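MmeI (Methylophilus methylotrophus, PDB 5HR4) is a Type IIL restriction-modification enzyme that binds DNA and probably methylates adenine at N6 with S-adenosyl-L-methionine as the methyl donor. Local coordinates at residues K171-L176 / Q300-A305; A185-L190 / I414-A419; S540-E545 / P617-G622. All coordinates share one frame; numbering follows the deposited sequence.

Contact 1. Residues K171-L176 / Q300-A305; sequences KLHDTL and QSIMDA
His173 lays its imidazole against the CG2 methyl of Ile302, and the ring can be traced outward atom by atom. CB starts 4.2 Å from Ile302 CG2. Because the ring leaves the backbone with CG anti to N (chi1 165°), it swings across to the 300-305 segment, where CG comes 3.8 Å from the same methyl. His173 ND1 is nearer still, 3.7 Å from Ile302 CG2. That methyl sits over one face of the ring, its line to the centroid 18° off the normal, which meets the definition of a CH-pi contact. At the tip, His173 NE2 is 4.1 Å from Ile302 CD1, so both branches of the isoleucine follow the imidazole, the two side chains crossing nearly at right angles.

The contact thus joins helix 163-178, in the MmeI N-terminal domain, to the turn between helix 292-301 and helix 305-310. It is plain packing of a helix face against a turn, with the Ile302 side chain about 10 Å from the bound sinefungin.

Asp174 OD1 lies close to the ring plane at the ND1 edge, which helps to fix the rotation of the imidazole. His173 ND1 donates to Asp174 OD1 at 2.8 Å, a His-carboxylate hydrogen bond that is bent (134°) and arrives from above the carboxylate plane. NE2 has a weak hydrogen bond to Glu187 OE2, and the Phe417 ring meets the imidazole. A leucine in place of His173 would probably leave Asp174 OD1 without its ND1 donor and Ile302 CG2 without a flat surface to rest on. Asp174 also touches the turn directly: its OD1 is 4.0 Å from Ile302 CB, while OD2 approaches the Ile302 CA at 3.9 Å. Ser301, beside it, turns its hydroxyl back to Leu298 O.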
loop_
_atom_site.group_PDB
_atom_site.type_symbol
_atom_site.label_atom_id
_atom_site.label_comp_id
_atom_site.label_asym_id
_atom_site.label_seq_id
_atom_site.Cartn_x
_atom_site.Cartn_y
_atom_site.Cartn_z
ATOM N N LYS A 171 6.185 -22.043 10.611
ATOM C CA LYS A 171 5.381 -22.890 11.497
ATOM C C LYS A 171 6.231 -23.452 12.638
ATOM O O LYS A 171 5.743 -23.628 13.762
ATOM C CB LYS A 171 4.693 -24.015 10.710
ATOM N N LEU A 172 7.508 -23.720 12.375
ATOM C CA LEU A 172 8.424 -24.106 13.445
ATOM C C LEU A 172 8.465 -23.036 14.522
ATOM O O LEU A 172 8.357 -23.333 15.719
ATOM C CB LEU A 172 9.820 -24.336 12.872
ATOM C CG LEU A 172 10.871 -24.708 13.910
ATOM C CD1 LEU A 172 10.518 -26.058 14.473
ATOM C CD2 LEU A 172 12.286 -24.684 13.283
ATOM N N HIS A 173 8.604 -21.777 14.102
ATOM C CA HIS A 173 8.563 -20.645 15.018
ATOM C C HIS A 173 7.310 -20.676 15.886
ATOM O O HIS A 173 7.394 -20.700 17.115
ATOM C CB HIS A 173 8.659 -19.359 14.202
ATOM C CG HIS A 173 8.282 -18.118 14.946
ATOM N ND1 HIS A 173 6.989 -17.847 15.343
ATOM C CD2 HIS A 173 9.021 -17.041 15.305
ATOM C CE1 HIS A 173 6.955 -16.667 15.936
ATOM N NE2 HIS A 173 8.175 -16.157 15.924
ATOM N N ASP A 174 6.131 -20.685 15.263
ATOM C CA ASP A 174 4.892 -20.692 16.040
ATOM C C ASP A 174 4.737 -21.972 16.858
ATOM O O ASP A 174 4.119 -21.948 17.932
ATOM C CB ASP A 174 3.679 -20.499 15.120
ATOM C CG ASP A 174 3.614 -19.098 14.508
ATOM O OD1 ASP A 174 4.192 -18.137 15.086
ATOM O OD2 ASP A 174 2.974 -18.961 13.438
ATOM N N THR A 175 5.283 -23.095 16.372
ATOM C CA THR A 175 5.274 -24.322 17.165
ATOM C C THR A 175 6.109 -24.168 18.433
ATOM O O THR A 175 5.696 -24.588 19.521
ATOM C CB THR A 175 5.799 -25.473 16.315
ATOM O OG1 THR A 175 5.108 -25.472 15.062
ATOM C CG2 THR A 175 5.598 -26.816 17.016
ATOM N N LEU A 176 7.305 -23.591 18.301
ATOM C CA LEU A 176 8.090 -23.217 19.468
ATOM C C LEU A 176 7.359 -22.190 20.320
ATOM O O LEU A 176 7.359 -22.288 21.552
ATOM C CB LEU A 176 9.441 -22.680 19.019
ATOM C CG LEU A 176 10.558 -23.717 18.997
ATOM C CD1 LEU A 176 11.717 -23.210 18.163
ATOM C CD2 LEU A 176 10.989 -23.997 20.440
ATOM N N GLN A 300 6.166 -12.806 6.812
ATOM C CA GLN A 300 4.709 -12.751 6.735
ATOM C C GLN A 300 4.039 -13.960 7.382
ATOM O O GLN A 300 2.931 -13.836 7.906
ATOM C CB GLN A 300 4.273 -12.619 5.283
ATOM C CG GLN A 300 4.430 -11.217 4.706
ATOM C CD GLN A 300 3.770 -11.095 3.339
ATOM O OE1 GLN A 300 4.069 -10.196 2.537
ATOM N NE2 GLN A 300 2.875 -12.019 3.060
ATOM N N SER A 301 4.697 -15.115 7.398
ATOM C CA SER A 301 4.049 -16.366 7.770
ATOM C C SER A 301 3.859 -16.541 9.264
ATOM O O SER A 301 3.256 -17.541 9.685
ATOM C CB SER A 301 4.870 -17.546 7.268
ATOM O OG SER A 301 5.919 -17.784 8.190
ATOM N N ILE A 302 4.397 -15.651 10.082
ATOM C CA ILE A 302 4.227 -15.766 11.517
ATOM C C ILE A 302 3.155 -14.807 12.025
ATOM O O ILE A 302 3.088 -14.544 13.221
ATOM C CB ILE A 302 5.551 -15.560 12.274
ATOM C CG1 ILE A 302 6.074 -14.127 12.101
ATOM C CG2 ILE A 302 6.604 -16.580 11.853
ATOM C CD1 ILE A 302 6.422 -13.416 13.438
ATOM N N MET A 303 2.302 -14.284 11.146
ATOM C CA MET A 303 1.402 -13.220 11.570
ATOM C C MET A 303 -0.062 -13.575 11.338
ATOM O O MET A 303 -0.414 -14.185 10.327
ATOM C CB MET A 303 1.788 -11.919 10.879
ATOM C CG MET A 303 3.224 -11.538 11.269
ATOM S SD MET A 303 3.653 -9.789 11.275
ATOM C CE MET A 303 2.051 -9.046 11.067
ATOM N N ASP A 304 -0.906 -13.223 12.311
ATOM C CA ASP A 304 -2.344 -13.373 12.146
ATOM C C ASP A 304 -2.826 -12.453 11.028
ATOM O O ASP A 304 -2.230 -11.409 10.747
ATOM C CB ASP A 304 -3.085 -13.065 13.463
ATOM N N ALA A 305 -3.917 -12.854 10.378
ATOM C CA ALA A 305 -4.446 -12.059 9.276
ATOM C C ALA A 305 -4.758 -10.639 9.733
ATOM O O ALA A 305 -4.417 -9.665 9.046
ATOM C CB ALA A 305 -5.694 -12.728 8.698
#

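Contact 2. Residues A185-L190 / I414-A419; sequences ALELYL and IEEFPA. With SFG (sinefungin), chain H.
Glu187 packs against Glu416 and Phe417 with different parts of its side chain. Its aliphatic portion lies on Glu416, with Glu187 CG 3.6 Å from Glu416 CG. Beyond that the chain bends at chi2 (-56°), which turns the carboxylate toward the aromatic residue: Glu187 OE2 is 3.1 Å from Phe417 CD1, an oblique approach to the ring, and has His173 NE2 as a weak hydrogen-bond partner. The carboxylate and ring planes are inclined by 48°. One turn further along the same helix, Leu190 adds the apolar share, its CD2 lying 3.4 Å from Phe417 CZ. Phe417 is therefore touched near CB and CD1 by an acid and at its far end by a methyl.

The two glutamates meet through carbon and keep their charges apart, Glu187 OE1 being 5.8 Å from Glu416 OE1. Glu416 OE2 is instead hydrogen-bonded to His184 ND1 and Gln420 NE2, which probably eases the like-charge neighbourhood.

At the other end of the 414-419 segment, Ile414 faces the ligand. Its backbone N is 3.4 Å from sinefungin N3, and its side chain runs along the adenosine, with Ile414 CG2 3.6 Å from sinefungin O2'. Glu413, the preceding residue, hydrogen-bonds the ligand through OE2. An acidic residue closing the second strand of the sheet, here 409-413, followed by an apolar residue against the adenine, matches the cofactor site of Rossmann-like class I methyltransferases; helix 183-200 packs on the first turn of the helix that follows this strand.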
loop_
_atom_site.group_PDB
_atom_site.type_symbol
_atom_site.label_atom_id
_atom_site.label_comp_id
_atom_site.label_asym_id
_atom_site.label_seq_id
_atom_site.Cartn_x
_atom_site.Cartn_y
_atom_site.Cartn_z
ATOM N N ALA A 185 13.910 -14.247 23.028
ATOM C CA ALA A 185 14.645 -15.487 22.781
ATOM C C ALA A 185 14.143 -16.156 21.510
ATOM O O ALA A 185 14.935 -16.533 20.639
ATOM C CB ALA A 185 14.537 -16.443 23.967
ATOM N N LEU A 186 12.820 -16.262 21.357
ATOM C CA LEU A 186 12.272 -16.944 20.189
ATOM C C LEU A 186 12.778 -16.314 18.886
ATOM O O LEU A 186 13.353 -17.002 18.038
ATOM C CB LEU A 186 10.744 -16.937 20.254
ATOM C CG LEU A 186 10.058 -17.560 19.043
ATOM C CD1 LEU A 186 10.342 -19.051 18.960
ATOM C CD2 LEU A 186 8.575 -17.284 19.082
ATOM N N GLU A 187 12.614 -14.993 18.744
ATOM C CA GLU A 187 12.998 -14.304 17.519
ATOM C C GLU A 187 14.466 -14.522 17.188
ATOM O O GLU A 187 14.820 -14.758 16.023
ATOM C CB GLU A 187 12.717 -12.806 17.638
ATOM C CG GLU A 187 11.436 -12.410 18.356
ATOM C CD GLU A 187 10.167 -13.017 17.760
ATOM O OE1 GLU A 187 9.079 -12.854 18.376
ATOM O OE2 GLU A 187 10.252 -13.666 16.691
ATOM N N LEU A 188 15.345 -14.425 18.189
ATOM C CA LEU A 188 16.769 -14.575 17.917
ATOM C C LEU A 188 17.176 -16.039 17.809
ATOM O O LEU A 188 18.100 -16.363 17.050
ATOM C CB LEU A 188 17.577 -13.855 18.989
ATOM C CG LEU A 188 19.103 -13.953 19.132
ATOM C CD1 LEU A 188 19.845 -13.725 17.833
ATOM C CD2 LEU A 188 19.520 -12.921 20.137
ATOM N N TYR A 189 16.510 -16.936 18.539
ATOM C CA TYR A 189 16.750 -18.362 18.332
ATOM C C TYR A 189 16.558 -18.722 16.868
ATOM O O TYR A 189 17.408 -19.377 16.254
ATOM C CB TYR A 189 15.805 -19.184 19.205
ATOM C CG TYR A 189 16.254 -20.602 19.503
ATOM C CD1 TYR A 189 15.965 -21.638 18.629
ATOM C CD2 TYR A 189 16.928 -20.906 20.683
ATOM C CE1 TYR A 189 16.357 -22.938 18.897
ATOM C CE2 TYR A 189 17.328 -22.197 20.958
ATOM C CZ TYR A 189 17.047 -23.216 20.063
ATOM O OH TYR A 189 17.438 -24.520 20.344
ATOM N N LEU A 190 15.463 -18.249 16.275
ATOM C CA LEU A 190 15.082 -18.708 14.944
ATOM C C LEU A 190 15.995 -18.105 13.885
ATOM O O LEU A 190 16.526 -18.808 13.014
ATOM C CB LEU A 190 13.624 -18.346 14.684
ATOM C CG LEU A 190 12.961 -19.166 13.577
ATOM C CD1 LEU A 190 12.437 -20.510 14.112
ATOM C CD2 LEU A 190 11.865 -18.357 12.908
ATOM N N ILE A 414 8.977 -2.124 13.964
ATOM C CA ILE A 414 8.299 -2.194 15.255
ATOM C C ILE A 414 8.165 -3.627 15.761
ATOM O O ILE A 414 8.084 -3.843 16.971
ATOM C CB ILE A 414 6.931 -1.494 15.179
ATOM C CG1 ILE A 414 6.375 -1.184 16.582
ATOM C CG2 ILE A 414 5.927 -2.333 14.403
ATOM C CD1 ILE A 414 5.171 -0.227 16.545
ATOM N N GLU A 415 8.130 -4.621 14.879
ATOM C CA GLU A 415 8.072 -6.015 15.300
ATOM C C GLU A 415 9.484 -6.579 15.370
ATOM O O GLU A 415 10.300 -6.349 14.478
ATOM C CB GLU A 415 7.224 -6.846 14.336
ATOM C CG GLU A 415 5.730 -6.536 14.353
ATOM C CD GLU A 415 5.019 -6.892 15.682
ATOM O OE1 GLU A 415 5.028 -8.079 16.098
ATOM O OE2 GLU A 415 4.436 -5.976 16.307
ATOM N N GLU A 416 9.785 -7.310 16.443
ATOM C CA GLU A 416 11.172 -7.727 16.605
ATOM C C GLU A 416 11.576 -8.755 15.559
ATOM O O GLU A 416 12.735 -8.773 15.123
ATOM C CB GLU A 416 11.430 -8.275 18.012
ATOM C CG GLU A 416 12.710 -9.100 18.099
ATOM C CD GLU A 416 13.334 -9.103 19.466
ATOM O OE1 GLU A 416 12.627 -8.772 20.443
ATOM O OE2 GLU A 416 14.537 -9.435 19.566
ATOM N N PHE A 417 10.660 -9.623 15.145
ATOM C CA PHE A 417 11.091 -10.707 14.269
ATOM C C PHE A 417 11.579 -10.167 12.925
ATOM O O PHE A 417 12.733 -10.453 12.555
ATOM C CB PHE A 417 9.983 -11.752 14.141
ATOM C CG PHE A 417 10.409 -12.967 13.390
ATOM C CD1 PHE A 417 11.498 -13.703 13.804
ATOM C CD2 PHE A 417 9.742 -13.351 12.249
ATOM C CE1 PHE A 417 11.897 -14.821 13.097
ATOM C CE2 PHE A 417 10.132 -14.460 11.537
ATOM C CZ PHE A 417 11.207 -15.195 11.955
ATOM N N PRO A 418 10.817 -9.350 12.186
ATOM C CA PRO A 418 11.404 -8.735 10.987
ATOM C C PRO A 418 12.634 -7.896 11.293
ATOM O O PRO A 418 13.565 -7.829 10.466
ATOM C CB PRO A 418 10.256 -7.882 10.425
ATOM C CG PRO A 418 9.290 -7.702 11.582
ATOM C CD PRO A 418 9.415 -8.939 12.397
ATOM N N ALA A 419 12.679 -7.253 12.459
ATOM C CA ALA A 419 13.865 -6.468 12.791
ATOM C C ALA A 419 15.078 -7.362 12.981
ATOM O O ALA A 419 16.202 -6.938 12.697
ATOM C CB ALA A 419 13.633 -5.622 14.043
HETATM N N SFG H . 9.499 -3.093 3.111
HETATM C CA SFG H . 9.409 -4.243 3.986
HETATM C C SFG H . 9.809 -5.457 3.169
HETATM O O SFG H . 10.114 -5.297 1.966
HETATM O OXT SFG H . 9.848 -6.604 3.676
HETATM C CB SFG H . 7.983 -4.405 4.501
HETATM C CG SFG H . 7.572 -3.097 5.161
HETATM C CD SFG H . 6.084 -3.206 5.411
HETATM N NE SFG H . 5.424 -2.873 4.164
HETATM C "C5'" SFG H . 5.627 -2.279 6.549
HETATM C "C4'" SFG H . 6.397 -2.485 7.898
HETATM O "O4'" SFG H . 6.198 -1.448 8.660
HETATM C "C3'" SFG H . 5.881 -3.664 8.742
HETATM O "O3'" SFG H . 6.867 -4.592 8.791
HETATM C "C2'" SFG H . 5.550 -3.081 10.148
HETATM O "O2'" SFG H . 6.030 -3.970 11.243
HETATM C "C1'" SFG H . 6.214 -1.970 10.185
HETATM N N9 SFG H . 5.563 -0.935 10.927
HETATM C C8 SFG H . 4.264 -0.658 10.994
HETATM N N7 SFG H . 4.105 0.422 11.762
HETATM C C5 SFG H . 5.314 0.814 12.162
HETATM C C6 SFG H . 5.702 1.856 12.969
HETATM N N6 SFG H . 4.963 2.890 13.651
HETATM N N1 SFG H . 6.984 2.064 13.243
HETATM C C2 SFG H . 7.913 1.231 12.713
HETATM N N3 SFG H . 7.529 0.198 11.919
HETATM C C4 SFG H . 6.222 -0.012 11.642
#

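Contact 3. Residues S540-E545 / P617-G622; sequences SITQGE and PYLRDG. With nucleotides of chain B.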
loop_
_atom_site.group_PDB
_atom_site.type_symbol
_atom_site.label_atom_id
_atom_site.label_comp_id
_atom_site.label_asym_id
_atom_site.label_seq_id
_atom_site.Cartn_x
_atom_site.Cartn_y
_atom_site.Cartn_z
ATOM N N SER A 540 -4.084 6.382 -2.373
ATOM C CA SER A 540 -5.135 7.207 -1.789
ATOM C C SER A 540 -4.614 8.554 -1.307
ATOM O O SER A 540 -5.361 9.539 -1.322
ATOM C CB SER A 540 -5.790 6.456 -0.630
ATOM O OG SER A 540 -6.975 5.805 -1.054
ATOM N N ILE A 541 -3.343 8.625 -0.885
ATOM C CA ILE A 541 -2.761 9.892 -0.436
ATOM C C ILE A 541 -2.489 10.851 -1.578
ATOM O O ILE A 541 -1.946 11.936 -1.338
ATOM C CB ILE A 541 -1.433 9.729 0.327
ATOM C CG1 ILE A 541 -0.310 9.267 -0.616
ATOM C CG2 ILE A 541 -1.581 8.766 1.535
ATOM C CD1 ILE A 541 1.066 9.144 0.101
ATOM N N THR A 542 -2.848 10.496 -2.810
ATOM C CA THR A 542 -2.754 11.412 -3.941
ATOM C C THR A 542 -4.123 11.676 -4.542
ATOM O O THR A 542 -4.218 12.175 -5.672
ATOM C CB THR A 542 -1.799 10.888 -5.032
ATOM O OG1 THR A 542 -2.251 9.615 -5.518
ATOM C CG2 THR A 542 -0.367 10.743 -4.501
ATOM N N GLN A 543 -5.188 11.354 -3.808
ATOM C CA GLN A 543 -6.545 11.396 -4.331
ATOM C C GLN A 543 -7.485 11.916 -3.250
ATOM O O GLN A 543 -7.212 11.800 -2.052
ATOM C CB GLN A 543 -7.001 10.004 -4.807
ATOM C CG GLN A 543 -6.052 9.317 -5.813
ATOM C CD GLN A 543 -6.318 7.821 -5.969
ATOM O OE1 GLN A 543 -7.191 7.273 -5.319
ATOM N NE2 GLN A 543 -5.551 7.157 -6.824
ATOM N N GLY A 544 -8.586 12.509 -3.701
ATOM C CA GLY A 544 -9.707 12.855 -2.850
ATOM C C GLY A 544 -9.331 13.610 -1.594
ATOM O O GLY A 544 -8.440 14.470 -1.598
ATOM N N GLU A 545 -10.007 13.250 -0.486
ATOM C CA GLU A 545 -10.021 14.040 0.748
ATOM C C GLU A 545 -8.651 14.184 1.394
ATOM O O GLU A 545 -8.478 15.057 2.251
ATOM C CB GLU A 545 -10.987 13.423 1.766
ATOM C CG GLU A 545 -10.376 12.374 2.700
ATOM C CD GLU A 545 -11.415 11.712 3.630
ATOM O OE1 GLU A 545 -12.446 12.355 3.958
ATOM O OE2 GLU A 545 -11.203 10.542 4.034
ATOM N N PRO A 617 0.894 17.427 -6.393
ATOM C CA PRO A 617 0.472 16.593 -5.251
ATOM C C PRO A 617 -0.459 15.448 -5.661
ATOM O O PRO A 617 -0.502 14.423 -4.971
ATOM C CB PRO A 617 -0.209 17.595 -4.306
ATOM C CG PRO A 617 -0.383 18.877 -5.114
ATOM C CD PRO A 617 0.663 18.863 -6.181
ATOM N N TYR A 618 -1.183 15.579 -6.776
ATOM C CA TYR A 618 -1.894 14.462 -7.391
ATOM C C TYR A 618 -0.994 13.577 -8.266
ATOM O O TYR A 618 -1.494 12.605 -8.859
ATOM C CB TYR A 618 -3.052 14.979 -8.251
ATOM C CG TYR A 618 -4.048 15.883 -7.570
ATOM C CD1 TYR A 618 -3.879 17.259 -7.563
ATOM C CD2 TYR A 618 -5.185 15.354 -6.951
ATOM C CE1 TYR A 618 -4.818 18.085 -6.955
ATOM C CE2 TYR A 618 -6.108 16.162 -6.337
ATOM C CZ TYR A 618 -5.928 17.526 -6.344
ATOM O OH TYR A 618 -6.865 18.338 -5.728
ATOM N N LEU A 619 0.310 13.893 -8.359
ATOM C CA LEU A 619 1.276 13.224 -9.241
ATOM C C LEU A 619 0.968 13.450 -10.714
ATOM O O LEU A 619 1.213 12.572 -11.540
ATOM C CB LEU A 619 1.377 11.725 -8.969
ATOM C CG LEU A 619 1.556 11.313 -7.517
ATOM C CD1 LEU A 619 1.678 9.807 -7.431
ATOM C CD2 LEU A 619 2.781 11.998 -6.984
ATOM N N ARG A 620 0.437 14.616 -11.062
ATOM C CA ARG A 620 0.213 14.975 -12.453
ATOM C C ARG A 620 1.170 16.080 -12.890
ATOM O O ARG A 620 1.731 16.824 -12.077
ATOM C CB ARG A 620 -1.227 15.444 -12.680
ATOM C CG ARG A 620 -2.271 14.347 -12.639
ATOM C CD ARG A 620 -3.629 14.929 -13.001
ATOM N NE ARG A 620 -4.029 15.931 -12.019
ATOM C CZ ARG A 620 -4.962 15.736 -11.092
ATOM N NH1 ARG A 620 -5.621 14.582 -11.035
ATOM N NH2 ARG A 620 -5.256 16.705 -10.238
ATOM N N ASP A 621 1.338 16.203 -14.201
ATOM C CA ASP A 621 2.098 17.324 -14.735
ATOM C C ASP A 621 1.146 18.510 -14.836
ATOM O O ASP A 621 0.396 18.648 -15.802
ATOM C CB ASP A 621 2.717 16.975 -16.076
ATOM C CG ASP A 621 3.723 18.007 -16.524
ATOM O OD1 ASP A 621 3.818 19.048 -15.828
ATOM O OD2 ASP A 621 4.404 17.776 -17.564
ATOM N N GLY A 622 1.150 19.359 -13.823
ATOM C CA GLY A 622 0.318 20.535 -13.866
ATOM C C GLY A 622 0.608 21.467 -12.717
ATOM O O GLY A 622 1.656 21.375 -12.072
ATOM P P DC B 5 -12.101 9.690 -0.408
ATOM O OP1 DC B 5 -10.819 10.417 -0.595
ATOM O OP2 DC B 5 -12.951 9.267 -1.534
ATOM O "O5'" DC B 5 -11.769 8.344 0.367
ATOM C "C5'" DC B 5 -11.083 8.380 1.581
ATOM C "C4'" DC B 5 -11.378 7.112 2.337
ATOM O "O4'" DC B 5 -12.779 7.035 2.612
ATOM C "C3'" DC B 5 -11.123 5.847 1.551
ATOM O "O3'" DC B 5 -9.766 5.523 1.630
ATOM C "C2'" DC B 5 -12.004 4.818 2.274
ATOM C "C1'" DC B 5 -13.068 5.697 2.948
ATOM N N1 DC B 5 -14.437 5.420 2.535
ATOM C C2 DC B 5 -15.333 4.903 3.472
ATOM O O2 DC B 5 -14.925 4.657 4.606
ATOM N N3 DC B 5 -16.614 4.668 3.102
ATOM C C4 DC B 5 -16.999 4.947 1.849
ATOM N N4 DC B 5 -18.275 4.709 1.510
ATOM C C5 DC B 5 -16.088 5.483 0.886
ATOM C C6 DC B 5 -14.834 5.709 1.276
ATOM P P DC B 4 -17.619 13.864 2.833
ATOM O OP1 DC B 4 -17.383 15.120 3.584
ATOM O OP2 DC B 4 -18.283 13.891 1.507
ATOM O "O5'" DC B 4 -16.212 13.186 2.650
ATOM C "C5'" DC B 4 -15.905 12.482 1.452
ATOM C "C4'" DC B 4 -14.871 11.442 1.780
ATOM O "O4'" DC B 4 -15.400 10.582 2.814
ATOM C "C3'" DC B 4 -14.406 10.554 0.639
ATOM O "O3'" DC B 4 -12.969 10.529 0.656
ATOM C "C2'" DC B 4 -15.034 9.181 0.961
ATOM C "C1'" DC B 4 -15.257 9.231 2.465
ATOM N N1 DC B 4 -16.503 8.514 2.946
ATOM C C2 DC B 4 -16.526 7.977 4.240
ATOM O O2 DC B 4 -15.517 8.076 4.947
ATOM N N3 DC B 4 -17.654 7.359 4.685
ATOM C C4 DC B 4 -18.721 7.280 3.897
ATOM N N4 DC B 4 -19.791 6.647 4.373
ATOM C C5 DC B 4 -18.725 7.819 2.571
ATOM C C6 DC B 4 -17.610 8.433 2.144
ATOM P P DG B 6 -9.160 4.348 0.725
ATOM O OP1 DG B 6 -7.688 4.531 0.729
ATOM O OP2 DG B 6 -9.905 4.362 -0.573
ATOM O "O5'" DG B 6 -9.488 3.028 1.584
ATOM C "C5'" DG B 6 -9.031 2.964 2.936
ATOM C "C4'" DG B 6 -9.406 1.653 3.586
ATOM O "O4'" DG B 6 -10.856 1.533 3.676
ATOM C "C3'" DG B 6 -8.935 0.405 2.867
ATOM O "O3'" DG B 6 -8.742 -0.606 3.816
ATOM C "C2'" DG B 6 -10.120 0.082 1.946
ATOM C "C1'" DG B 6 -11.323 0.539 2.785
ATOM N N9 DG B 6 -12.418 1.108 1.990
ATOM C C8 DG B 6 -12.309 1.791 0.809
ATOM N N7 DG B 6 -13.458 2.176 0.320
ATOM C C5 DG B 6 -14.387 1.721 1.237
ATOM C C6 DG B 6 -15.797 1.845 1.240
ATOM O O6 DG B 6 -16.518 2.400 0.404
ATOM N N1 DG B 6 -16.365 1.236 2.357
ATOM C C2 DG B 6 -15.658 0.589 3.345
ATOM N N2 DG B 6 -16.377 0.067 4.350
ATOM N N3 DG B 6 -14.339 0.472 3.355
ATOM C C4 DG B 6 -13.770 1.061 2.272
#
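Thr542 meets three consecutive residues of the 617-622 segment, and its methyl does most of the touching. Thr542 CG2 lies 3.6 Å from Leu619 CG and 3.7 Å from Leu619 CD1, the two side chains crossing at about a right angle, and the same methyl is 3.7 Å from Pro617 O. On its backbone side, Thr542 O approaches Tyr618 CD2 obliquely at 3.6 Å. All four residues are buried.

The next shell explains these positions. With chi1 at 59°, Thr542 OG1 sits between the backbone N and the carbonyl carbon and is hydrogen-bonded to Asn539 O, which leaves CG2 directed at Leu619. Leu619 in turn rests on Val583 and Ile585 of strand 581-588. Tyr618 is fixed at its far end by a hydrogen bond from Ala627 N to OH, while Arg620 NH2 stands 3.0 Å above one face of its ring, near the rim; the Arg620 NH1 is bonded to Asn800 O.

On both sides of Thr542 in sequence the segment reaches the DNA. Glu545 N donates to OP1 of DC5 of chain B at 2.9 Å, nearly straight at 157°. Gly544 has a positive phi, and a side chain there would run into that same phosphate oxygen. The Glu545 carboxylate lies alongside the sugars of DC4 and DC5 of chain B, its two oxygens held in salt bridges to Lys487 and Lys629, which probably offset its charge beside the DNA backbone. Ser540 OG also lies next to OP1 of DG6 of chain B, but the modelled separation is too short to be trusted in detail.

A backbone amide at the weakly bonded opening of helix 544-556, turned onto a phosphate, is a familiar sequence-independent way of holding DNA; here it follows strand 532-538 of the methyltransferase sheet.

From the N-terminal side of the modelled chain, helices 163-178 and 183-200 follow each other, and each pairs with a later element. Contact 1 closes a loop of 123 residues to the turn after helix 292-301; contact 2 opens inside that loop and closes beyond it, at the start of helix 416-440, so the two cross. Their centres are 12 Å apart and they touch, bringing the helical N-terminal and spacer regions against the cofactor side of the methyltransferase sheet. Contact 3 follows in series, its centre 37 to 38 Å from theirs, closing a 71-residue excursion that includes strands 560-569 and 581-588, on the DNA-facing part of the fold.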